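Local coordinates for adhesion and penetration protein autotransporter (Haemophilus influenzae, PDB 3SYJ) that promotes adherence to and invasion of host cells, mediates bacterial aggregation through its self-associating passenger domain, and is probably a serine protease, at residues N761-V766 / F781-Q786; P803-L808 / R849-T854; T819-Y824 / K875-K880; T907-K912 / G944-H949. All coordinates share one frame; numbering follows the deposited sequence.

Contact 1 (N761-V766 / F781-Q786); sequences NLNGNV and FSHQIQ
Gln786 N donates to Val766 O at 2.8 Å, the shortest polar bond between 761-766 and 781-786. Val766 N in turn bonds Gln784 O, so Val766 is held on both its N-H and its carbonyl. This is parallel beta pairing, with Val766 beside Ile785. Their side chains share one face of the sheet, and Val766 CB lies 4.1 Å from Ile785 CG2. One residue earlier the side chain of Asn765 takes over. Asn765 OD1 accepts from Gln784 N at 3.1 Å, with the donor tilted 31° from the amide plane. The two side chains of Asn765 and Gln784 run side by side.

Farther back the segments diverge around two rings. The CZ edge of Phe781 meets Gly764 O in the ring plane at 3.1 Å. Leu762 CG packs against Phe781 CE1 at 3.7 Å. Gly764 N lies over the centre of one face of the His783 ring. A water bridges Leu762 O and Ser782 N.

These are successive coils of the beta-helix. Strand 747-749 touches Leu762 and Val766 from the preceding coil, and strand 773-777 packs on Val766, Phe781 and Ile785.

Contact 2 (P803-L808 / R849-T854); sequences PSDTTL and RFNTLT
Strands 806-808 and 852-854 run parallel, 4.9 Å apart at closest approach and 16° off in direction, with Thr806 paired to Leu853 and Thr807 to Thr854. This is the stacking of coils in the parallel beta-helix of the passenger domain. Three backbone bonds join the strands: Thr806 N to Thr852 O, Thr854 N to Thr806 O, and Leu808 N to Thr854 O.

The Thr806 and Leu853 side chains lie alongside each other on one face. Thr806 CG2 and Leu853 CD1 are only 3.5 Å apart, a tight pair. Leu808 CD1 meets the same Leu853 CD1 at 4.0 Å, and Trp800 touches both Thr806 and Leu808. Thr807 and Thr854 lie side by side on the other face. Thr807 also packs on Asn656 of the second subunit.

Ahead of the strands the Asn851 amide lies against Ser804 CA, and its ND2 bonds Leu820 O. A water joins Asp805 OD1, weakly, to Phe850 O. Asp805 extends the strand pairing with its side chain: Asp805 OD1 accepts from Thr852 N at 3.0 Å, and the N-H arrives from above the carboxylate, 50° out of its plane.

Contact 3 (T819-Y824 / K875-K880); sequences TLNSAY and KSDKLK
Asn821 and Asp877 make the direct polar link between 819-824 and 875-880. Asn821 ND2 donates to Asp877 OD1 at 3.1 Å, with an angle of 150° at the hydrogen. The oxygen uses its syn lone pair, on the side of OD2. The two side chains cross at about a right angle, yet their flat ends are only 24° apart. Both groups have further partners. Asn821 ND2 also bonds Arg849 O, and Asp877 OD1 also accepts from Asn851 N. Asp877 OD2 is hydrogen-bonded to Thr868 OG1. The buried carboxylate is thus met by several donors, which would probably stabilise its negative charge.

A water adds an indirect link. It lies 2.9 Å from Asp877 OD2, to which it probably donates, and it accepts, weakly, from Asn821 N.

Van der Waals packing comes from Leu820. It slides past Asp877 in the opposite direction. Leu820 CD1 touches Asp877 CB at 3.6 Å and Lys878 O at the same distance. Leu820 CB lies 3.7 Å from Asp877 CB. The Leu820 side chain also touches Met802, Leu853 and Phe867.

Within each segment, side chains also bond to the backbone. Ser876 OG donates to Asp877 O at 2.7 Å. Asn821 OD1 accepts from Ala823 N at 2.9 Å, in the amide plane and on a lone pair. Asn821 therefore uses both ends of its amide: ND2 reaches across to the aspartate, while OD1 folds its own chain into an Asx turn where strand 816-819 of the beta-helix gives way to a loop.

Contact 4 (T907-K912 / G944-H949); sequences TLVESK and GEFRLH
Phe946 O is gripped by two backbone donors, Leu908 N at 2.9 Å and Val909 N at 3.2 Å. Phe946 N returns a bond to Val909 O at 2.9 Å. Beside this pairing, Arg947 NE donates to Thr907 OG1 at 3.0 Å. The hydroxyl lies at the edge of the guanidinium, within 3° of its plane. Arg947 is extended from CG to NE and runs alongside Thr907. Arg947 NH2 forms a salt bridge with Glu945 OE1 at 2.8 Å, which should help fix the turn of the guanidinium.

The other carboxylate oxygen of Glu945 reaches the opposite strand. Glu945 OE2 accepts from Ser911 N at 3.3 Å on its anti side, 34° out of plane. Glu945 OE2 also sits 3.2 Å from Glu910 CB. The like-charged Glu910 carboxylate is near too, but Arg947 probably offsets the repulsion at Glu945.

On the apolar side, Val909 CB packs on Phe946 CB at 3.8 Å. The Phe946 ring meets Phe923 edge-to-face. Leu908 CD1 touches Leu948 CG, with the two side chains crossing obliquely.

Leu908 and Val909 both stand opposite Phe946, which makes a classic beta bulge. It lies where the chain turns a corner. Strand 906-911 pairs in parallel with 875-881 and antiparallel with 945-949, so the coil stacking of the beta-helix here yields to antiparallel pairing near the end of the modelled chain.

The four contacts follow one another along the beta-helix, toward its C-terminal end. Contacts 1 and 2 have centres 13 Å apart and touch where Pro803 and Thr806 pack on His783 and Ile785. Contacts 2 and 3 are closest, with centres 7 Å apart. Their segments alternate along the chain, and Asn851 is probably hydrogen-bonded to Asp877 and Lys878. Contact 4 joins contact 3 through probable backbone bonds of Leu879 with Leu908 and Glu910. The centres of contacts 1 and 4 are 27 Å apart, and they do not touch. All four lie away from Ser218, the presumed active-site serine.

Contact 1 (N761-V766 / F781-Q786)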
# COMPACT_ATOMS: atom_id res chain seq x y z
N ASN A 761 -16.70 12.92 -7.30
CA ASN A 761 -15.80 11.89 -7.80
C ASN A 761 -14.78 11.44 -6.78
O ASN A 761 -13.74 12.09 -6.59
CB ASN A 761 -15.10 12.40 -9.06
CG ASN A 761 -16.02 13.27 -9.91
OD1 ASN A 761 -17.06 12.80 -10.39
ND2 ASN A 761 -15.65 14.53 -10.08
N LEU A 762 -15.06 10.32 -6.12
CA LEU A 762 -14.10 9.73 -5.20
C LEU A 762 -13.22 8.74 -5.94
O LEU A 762 -13.66 7.64 -6.28
CB LEU A 762 -14.80 9.04 -4.03
CG LEU A 762 -13.88 8.23 -3.11
CD1 LEU A 762 -12.78 9.10 -2.53
CD2 LEU A 762 -14.68 7.57 -2.00
N ASN A 763 -12.00 9.16 -6.21
CA ASN A 763 -11.00 8.30 -6.82
C ASN A 763 -10.12 7.67 -5.73
O ASN A 763 -9.02 8.15 -5.46
CB ASN A 763 -10.17 9.10 -7.82
CG ASN A 763 -9.04 8.29 -8.43
OD1 ASN A 763 -8.79 7.16 -8.02
ND2 ASN A 763 -8.36 8.88 -9.40
N GLY A 764 -10.64 6.62 -5.11
CA GLY A 764 -9.96 5.96 -4.01
C GLY A 764 -10.91 5.02 -3.27
O GLY A 764 -12.06 4.86 -3.68
N ASN A 765 -10.44 4.43 -2.18
CA ASN A 765 -11.19 3.38 -1.51
C ASN A 765 -11.82 3.78 -0.18
O ASN A 765 -11.38 4.73 0.47
CB ASN A 765 -10.31 2.14 -1.32
CG ASN A 765 -9.58 1.76 -2.59
OD1 ASN A 765 -10.18 1.66 -3.67
ND2 ASN A 765 -8.27 1.57 -2.48
N VAL A 766 -12.86 3.05 0.21
CA VAL A 766 -13.57 3.31 1.45
C VAL A 766 -13.49 2.09 2.37
O VAL A 766 -13.63 0.95 1.94
CB VAL A 766 -15.04 3.65 1.20
CG1 VAL A 766 -15.75 3.93 2.51
CG2 VAL A 766 -15.15 4.85 0.26
N PHE A 781 -19.10 5.40 -8.97
CA PHE A 781 -17.91 5.04 -8.21
C PHE A 781 -17.38 3.71 -8.73
O PHE A 781 -18.15 2.80 -9.03
CB PHE A 781 -18.26 4.93 -6.74
CG PHE A 781 -17.11 4.57 -5.85
CD1 PHE A 781 -16.06 5.46 -5.66
CD2 PHE A 781 -17.10 3.35 -5.19
CE1 PHE A 781 -15.01 5.13 -4.83
CE2 PHE A 781 -16.05 3.02 -4.36
CZ PHE A 781 -15.00 3.90 -4.17
N SER A 782 -16.05 3.61 -8.85
CA SER A 782 -15.43 2.45 -9.48
C SER A 782 -14.26 1.90 -8.67
O SER A 782 -13.34 1.31 -9.23
CB SER A 782 -14.94 2.80 -10.88
OG SER A 782 -13.90 3.76 -10.81
N HIS A 783 -14.30 2.10 -7.36
CA HIS A 783 -13.23 1.61 -6.49
C HIS A 783 -13.75 0.68 -5.39
O HIS A 783 -14.90 0.26 -5.40
CB HIS A 783 -12.40 2.77 -5.93
CG HIS A 783 -11.65 3.53 -6.98
ND1 HIS A 783 -10.33 3.29 -7.26
CD2 HIS A 783 -12.05 4.51 -7.83
CE1 HIS A 783 -9.94 4.10 -8.24
NE2 HIS A 783 -10.97 4.84 -8.60
N GLN A 784 -12.87 0.36 -4.44
CA GLN A 784 -13.16 -0.66 -3.44
C GLN A 784 -13.92 -0.11 -2.23
O GLN A 784 -13.62 0.99 -1.76
CB GLN A 784 -11.86 -1.36 -2.99
CG GLN A 784 -11.20 -2.21 -4.08
CD GLN A 784 -9.78 -2.68 -3.73
OE1 GLN A 784 -9.43 -2.84 -2.55
NE2 GLN A 784 -8.96 -2.90 -4.76
N ILE A 785 -14.90 -0.86 -1.74
CA ILE A 785 -15.52 -0.55 -0.45
C ILE A 785 -15.46 -1.75 0.48
O ILE A 785 -15.90 -2.85 0.14
CB ILE A 785 -16.98 -0.10 -0.58
CG1 ILE A 785 -17.12 1.03 -1.59
CG2 ILE A 785 -17.50 0.36 0.78
CD1 ILE A 785 -18.54 1.53 -1.74
N GLN A 786 -14.91 -1.54 1.67
CA GLN A 786 -14.77 -2.61 2.66
C GLN A 786 -15.48 -2.20 3.95
O GLN A 786 -15.16 -1.18 4.56
CB GLN A 786 -13.29 -2.89 2.93
CG GLN A 786 -12.98 -3.44 4.32
CD GLN A 786 -13.30 -4.91 4.46
OE1 GLN A 786 -13.13 -5.69 3.52
NE2 GLN A 786 -13.76 -5.31 5.64
O HOH W 1 -14.79 6.41 -8.75

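Contact 2 (P803-L808 / R849-T854)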
# COMPACT_ATOMS: atom_id res chain seq x y z
N PRO A 803 -14.31 -3.41 -8.28
CA PRO A 803 -13.02 -3.71 -8.92
C PRO A 803 -12.52 -5.12 -8.61
O PRO A 803 -11.72 -5.67 -9.38
CB PRO A 803 -12.07 -2.68 -8.29
CG PRO A 803 -12.90 -1.92 -7.24
CD PRO A 803 -14.12 -2.74 -6.99
N SER A 804 -12.98 -5.68 -7.49
CA SER A 804 -12.52 -6.99 -7.02
C SER A 804 -13.44 -7.52 -5.92
O SER A 804 -14.39 -6.86 -5.52
CB SER A 804 -11.09 -6.87 -6.48
OG SER A 804 -11.04 -6.02 -5.35
N ASP A 805 -13.16 -8.73 -5.44
CA ASP A 805 -13.91 -9.31 -4.33
C ASP A 805 -14.07 -8.28 -3.21
O ASP A 805 -13.13 -7.55 -2.89
CB ASP A 805 -13.21 -10.56 -3.78
CG ASP A 805 -13.51 -11.80 -4.59
OD1 ASP A 805 -14.05 -11.67 -5.71
OD2 ASP A 805 -13.20 -12.91 -4.11
N THR A 806 -15.26 -8.22 -2.63
CA THR A 806 -15.59 -7.19 -1.66
C THR A 806 -16.47 -7.72 -0.55
O THR A 806 -17.36 -8.54 -0.79
CB THR A 806 -16.33 -6.01 -2.33
OG1 THR A 806 -15.38 -5.05 -2.81
CG2 THR A 806 -17.27 -5.33 -1.35
N THR A 807 -16.24 -7.24 0.67
CA THR A 807 -17.10 -7.59 1.79
C THR A 807 -17.73 -6.37 2.45
O THR A 807 -17.06 -5.37 2.70
CB THR A 807 -16.33 -8.41 2.84
OG1 THR A 807 -15.80 -9.58 2.22
CG2 THR A 807 -17.26 -8.81 3.98
N LEU A 808 -19.00 -6.46 2.70
CA LEU A 808 -19.71 -5.43 3.40
C LEU A 808 -20.56 -6.07 4.46
O LEU A 808 -20.78 -7.25 4.47
CB LEU A 808 -20.60 -4.65 2.45
CG LEU A 808 -20.01 -4.04 1.20
CD1 LEU A 808 -21.06 -3.51 0.34
CD2 LEU A 808 -19.02 -2.98 1.52
N ARG A 849 -10.74 -13.34 -12.46
CA ARG A 849 -11.60 -13.01 -13.59
C ARG A 849 -13.05 -12.74 -13.17
O ARG A 849 -13.72 -11.88 -13.74
CB ARG A 849 -11.55 -14.11 -14.65
CG ARG A 849 -12.69 -14.07 -15.66
CD ARG A 849 -12.65 -12.81 -16.51
NE ARG A 849 -13.92 -12.61 -17.22
CZ ARG A 849 -14.78 -11.62 -16.98
NH1 ARG A 849 -14.49 -10.71 -16.06
NH2 ARG A 849 -15.91 -11.53 -17.67
N PHE A 850 -13.55 -13.49 -12.18
CA PHE A 850 -14.90 -13.27 -11.69
C PHE A 850 -14.89 -12.80 -10.24
O PHE A 850 -14.04 -13.22 -9.44
CB PHE A 850 -15.76 -14.53 -11.84
CG PHE A 850 -16.06 -14.88 -13.27
CD1 PHE A 850 -16.93 -14.11 -14.02
CD2 PHE A 850 -15.47 -15.99 -13.86
CE1 PHE A 850 -17.21 -14.43 -15.33
CE2 PHE A 850 -15.74 -16.31 -15.18
CZ PHE A 850 -16.62 -15.54 -15.92
N ASN A 851 -15.84 -11.93 -9.90
CA ASN A 851 -15.89 -11.33 -8.57
C ASN A 851 -17.08 -11.78 -7.75
O ASN A 851 -18.09 -12.23 -8.29
CB ASN A 851 -15.89 -9.81 -8.68
CG ASN A 851 -14.61 -9.27 -9.29
OD1 ASN A 851 -13.54 -9.86 -9.15
ND2 ASN A 851 -14.72 -8.13 -9.96
N THR A 852 -16.95 -11.65 -6.44
CA THR A 852 -18.03 -11.95 -5.51
C THR A 852 -18.24 -10.78 -4.56
O THR A 852 -17.29 -10.27 -3.96
CB THR A 852 -17.73 -13.22 -4.69
OG1 THR A 852 -17.61 -14.35 -5.56
CG2 THR A 852 -18.84 -13.48 -3.67
N LEU A 853 -19.48 -10.33 -4.44
CA LEU A 853 -19.83 -9.37 -3.41
C LEU A 853 -20.50 -10.11 -2.26
O LEU A 853 -21.52 -10.76 -2.45
CB LEU A 853 -20.76 -8.30 -3.98
CG LEU A 853 -21.42 -7.35 -2.98
CD1 LEU A 853 -20.39 -6.64 -2.10
CD2 LEU A 853 -22.30 -6.34 -3.71
N THR A 854 -19.90 -10.02 -1.08
CA THR A 854 -20.46 -10.65 0.11
C THR A 854 -21.11 -9.60 0.99
O THR A 854 -20.48 -8.59 1.32
CB THR A 854 -19.36 -11.36 0.93
OG1 THR A 854 -18.73 -12.37 0.13
CG2 THR A 854 -19.94 -11.99 2.19
O HOH W 2 -13.79 -5.80 -11.84
O HOH W 3 -11.81 -12.47 -7.51

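Contact 3 (T819-Y824 / K875-K880)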
# COMPACT_ATOMS: atom_id res chain seq x y z
N THR A 819 -22.50 -3.02 -10.48
CA THR A 819 -21.88 -3.89 -11.46
C THR A 819 -20.75 -4.68 -10.79
O THR A 819 -19.75 -4.11 -10.37
CB THR A 819 -21.32 -3.09 -12.63
OG1 THR A 819 -22.34 -2.21 -13.12
CG2 THR A 819 -20.87 -4.02 -13.75
N LEU A 820 -20.93 -6.00 -10.71
CA LEU A 820 -20.03 -6.85 -9.93
C LEU A 820 -18.64 -6.98 -10.53
O LEU A 820 -17.69 -7.33 -9.85
CB LEU A 820 -20.64 -8.24 -9.75
CG LEU A 820 -21.92 -8.38 -8.91
CD1 LEU A 820 -22.32 -9.84 -8.80
CD2 LEU A 820 -21.71 -7.79 -7.53
N ASN A 821 -18.53 -6.68 -11.82
CA ASN A 821 -17.28 -6.89 -12.55
C ASN A 821 -17.03 -5.81 -13.60
O ASN A 821 -17.94 -5.44 -14.36
CB ASN A 821 -17.27 -8.28 -13.20
CG ASN A 821 -15.86 -8.74 -13.57
OD1 ASN A 821 -15.19 -8.14 -14.41
ND2 ASN A 821 -15.42 -9.82 -12.94
N SER A 822 -15.79 -5.33 -13.64
CA SER A 822 -15.40 -4.27 -14.56
C SER A 822 -15.48 -4.69 -16.03
O SER A 822 -15.41 -3.86 -16.93
CB SER A 822 -13.98 -3.79 -14.24
OG SER A 822 -13.03 -4.83 -14.49
N ALA A 823 -15.63 -5.99 -16.27
CA ALA A 823 -15.66 -6.51 -17.63
C ALA A 823 -17.06 -6.42 -18.24
O ALA A 823 -17.26 -6.71 -19.42
CB ALA A 823 -15.17 -7.95 -17.65
N TYR A 824 -18.02 -5.98 -17.43
CA TYR A 824 -19.41 -5.98 -17.86
C TYR A 824 -19.68 -5.10 -19.08
O TYR A 824 -20.57 -5.41 -19.87
CB TYR A 824 -20.32 -5.58 -16.69
CG TYR A 824 -21.79 -5.61 -17.01
CD1 TYR A 824 -22.55 -6.76 -16.79
CD2 TYR A 824 -22.43 -4.49 -17.51
CE1 TYR A 824 -23.90 -6.79 -17.08
CE2 TYR A 824 -23.78 -4.50 -17.80
CZ TYR A 824 -24.51 -5.65 -17.58
OH TYR A 824 -25.85 -5.65 -17.87
N LYS A 875 -19.18 -20.67 -14.60
CA LYS A 875 -18.58 -19.71 -13.69
C LYS A 875 -19.26 -18.36 -13.87
O LYS A 875 -19.84 -18.09 -14.92
CB LYS A 875 -17.09 -19.55 -14.01
CG LYS A 875 -16.26 -20.82 -13.86
CD LYS A 875 -14.94 -20.70 -14.61
CE LYS A 875 -14.02 -19.65 -14.00
NZ LYS A 875 -13.34 -20.13 -12.76
N SER A 876 -19.19 -17.51 -12.84
CA SER A 876 -19.75 -16.17 -12.92
C SER A 876 -19.42 -15.31 -11.70
O SER A 876 -18.85 -15.79 -10.72
CB SER A 876 -21.27 -16.23 -13.08
OG SER A 876 -21.89 -16.40 -11.83
N ASP A 877 -19.79 -14.03 -11.78
CA ASP A 877 -19.74 -13.16 -10.62
C ASP A 877 -20.76 -13.70 -9.62
O ASP A 877 -21.73 -14.34 -10.02
CB ASP A 877 -20.09 -11.72 -10.99
CG ASP A 877 -19.07 -11.08 -11.92
OD1 ASP A 877 -17.85 -11.30 -11.72
OD2 ASP A 877 -19.49 -10.34 -12.84
N LYS A 878 -20.53 -13.45 -8.34
CA LYS A 878 -21.39 -14.00 -7.30
C LYS A 878 -21.92 -12.92 -6.37
O LYS A 878 -21.25 -11.93 -6.09
CB LYS A 878 -20.64 -15.07 -6.50
CG LYS A 878 -20.28 -16.31 -7.31
CD LYS A 878 -21.53 -17.01 -7.82
CE LYS A 878 -21.24 -17.90 -9.03
NZ LYS A 878 -20.44 -19.10 -8.66
N LEU A 879 -23.14 -13.12 -5.89
CA LEU A 879 -23.71 -12.28 -4.85
C LEU A 879 -24.01 -13.18 -3.66
O LEU A 879 -24.91 -14.02 -3.71
CB LEU A 879 -24.97 -11.58 -5.35
CG LEU A 879 -25.69 -10.63 -4.39
CD1 LEU A 879 -24.75 -9.55 -3.87
CD2 LEU A 879 -26.90 -10.00 -5.07
N LYS A 880 -23.23 -13.02 -2.60
CA LYS A 880 -23.34 -13.86 -1.41
C LYS A 880 -24.07 -13.12 -0.29
O LYS A 880 -23.57 -12.12 0.22
CB LYS A 880 -21.95 -14.29 -0.95
CG LYS A 880 -21.93 -15.17 0.28
CD LYS A 880 -20.52 -15.65 0.60
CE LYS A 880 -20.00 -16.60 -0.46
NZ LYS A 880 -18.84 -17.39 0.03
O HOH W 4 -20.39 -7.66 -13.45

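Contact 4 (T907-K912 / G944-H949)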
# COMPACT_ATOMS: atom_id res chain seq x y z
N THR A 907 -25.28 -20.92 -10.12
CA THR A 907 -25.71 -20.10 -9.00
C THR A 907 -25.29 -18.65 -9.21
O THR A 907 -24.14 -18.38 -9.55
CB THR A 907 -25.13 -20.63 -7.66
OG1 THR A 907 -25.49 -22.01 -7.50
CG2 THR A 907 -25.66 -19.83 -6.47
N LEU A 908 -26.22 -17.72 -9.03
CA LEU A 908 -25.91 -16.30 -9.14
C LEU A 908 -25.97 -15.63 -7.77
O LEU A 908 -25.06 -14.89 -7.39
CB LEU A 908 -26.87 -15.60 -10.11
CG LEU A 908 -26.65 -15.93 -11.59
CD1 LEU A 908 -27.58 -15.10 -12.46
CD2 LEU A 908 -25.20 -15.70 -11.98
N VAL A 909 -27.03 -15.92 -7.03
CA VAL A 909 -27.19 -15.41 -5.67
C VAL A 909 -27.24 -16.57 -4.69
O VAL A 909 -28.08 -17.46 -4.80
CB VAL A 909 -28.49 -14.60 -5.54
CG1 VAL A 909 -28.59 -14.01 -4.14
CG2 VAL A 909 -28.53 -13.50 -6.59
N GLU A 910 -26.33 -16.56 -3.72
CA GLU A 910 -26.22 -17.66 -2.77
C GLU A 910 -26.25 -17.19 -1.32
O GLU A 910 -26.25 -15.99 -1.04
CB GLU A 910 -24.93 -18.44 -3.02
CG GLU A 910 -23.67 -17.60 -2.89
CD GLU A 910 -22.41 -18.34 -3.31
OE1 GLU A 910 -22.32 -19.56 -3.06
OE2 GLU A 910 -21.51 -17.70 -3.89
N SER A 911 -26.25 -18.15 -0.41
CA SER A 911 -26.18 -17.85 1.01
C SER A 911 -24.74 -17.94 1.48
O SER A 911 -23.94 -18.69 0.92
CB SER A 911 -27.05 -18.81 1.80
OG SER A 911 -26.83 -18.67 3.19
N LYS A 912 -24.41 -17.20 2.53
CA LYS A 912 -23.06 -17.16 3.06
C LYS A 912 -22.71 -18.46 3.75
O LYS A 912 -21.57 -18.73 3.98
CB LYS A 912 -22.85 -15.95 4.00
CG LYS A 912 -23.79 -15.88 5.15
CD LYS A 912 -23.58 -14.74 6.09
CE LYS A 912 -22.22 -14.76 6.68
NZ LYS A 912 -22.18 -13.99 7.95
N GLY A 944 -32.94 -22.94 -1.88
CA GLY A 944 -32.57 -21.78 -1.09
C GLY A 944 -31.67 -20.76 -1.76
O GLY A 944 -31.27 -19.78 -1.13
N GLU A 945 -31.35 -20.98 -3.03
CA GLU A 945 -30.46 -20.09 -3.77
C GLU A 945 -31.05 -19.75 -5.14
O GLU A 945 -31.88 -20.48 -5.66
CB GLU A 945 -29.08 -20.71 -3.94
CG GLU A 945 -28.48 -21.19 -2.63
CD GLU A 945 -27.00 -21.52 -2.74
OE1 GLU A 945 -26.59 -22.16 -3.73
OE2 GLU A 945 -26.25 -21.13 -1.82
N PHE A 946 -30.60 -18.63 -5.72
CA PHE A 946 -31.08 -18.19 -7.02
C PHE A 946 -30.12 -18.59 -8.13
O PHE A 946 -28.99 -18.10 -8.20
CB PHE A 946 -31.33 -16.67 -7.03
CG PHE A 946 -32.49 -16.26 -6.17
CD1 PHE A 946 -33.74 -16.08 -6.72
CD2 PHE A 946 -32.32 -16.08 -4.81
CE1 PHE A 946 -34.82 -15.71 -5.92
CE2 PHE A 946 -33.39 -15.71 -4.01
CZ PHE A 946 -34.64 -15.52 -4.56
N ARG A 947 -30.58 -19.48 -9.00
CA ARG A 947 -29.71 -20.06 -10.02
C ARG A 947 -30.26 -19.89 -11.43
O ARG A 947 -31.46 -19.70 -11.63
CB ARG A 947 -29.48 -21.54 -9.74
CG ARG A 947 -29.13 -21.85 -8.30
CD ARG A 947 -28.52 -23.23 -8.17
NE ARG A 947 -28.01 -23.46 -6.82
CZ ARG A 947 -28.66 -24.14 -5.89
NH1 ARG A 947 -29.83 -24.69 -6.17
NH2 ARG A 947 -28.13 -24.30 -4.68
N LEU A 948 -29.36 -19.95 -12.41
CA LEU A 948 -29.72 -20.03 -13.82
C LEU A 948 -29.97 -21.49 -14.17
O LEU A 948 -29.12 -22.35 -13.92
CB LEU A 948 -28.62 -19.47 -14.70
CG LEU A 948 -28.47 -17.95 -14.71
CD1 LEU A 948 -27.37 -17.53 -15.67
CD2 LEU A 948 -29.79 -17.29 -15.07
N HIS A 949 -31.12 -21.75 -14.76
CA HIS A 949 -31.59 -23.12 -14.95
C HIS A 949 -32.07 -23.33 -16.38
O HIS A 949 -32.64 -22.44 -16.99
CB HIS A 949 -32.71 -23.41 -13.94
CG HIS A 949 -33.18 -24.83 -13.95
ND1 HIS A 949 -34.51 -25.17 -13.88
CD2 HIS A 949 -32.49 -25.99 -14.01
CE1 HIS A 949 -34.63 -26.48 -13.90
NE2 HIS A 949 -33.42 -27.01 -13.98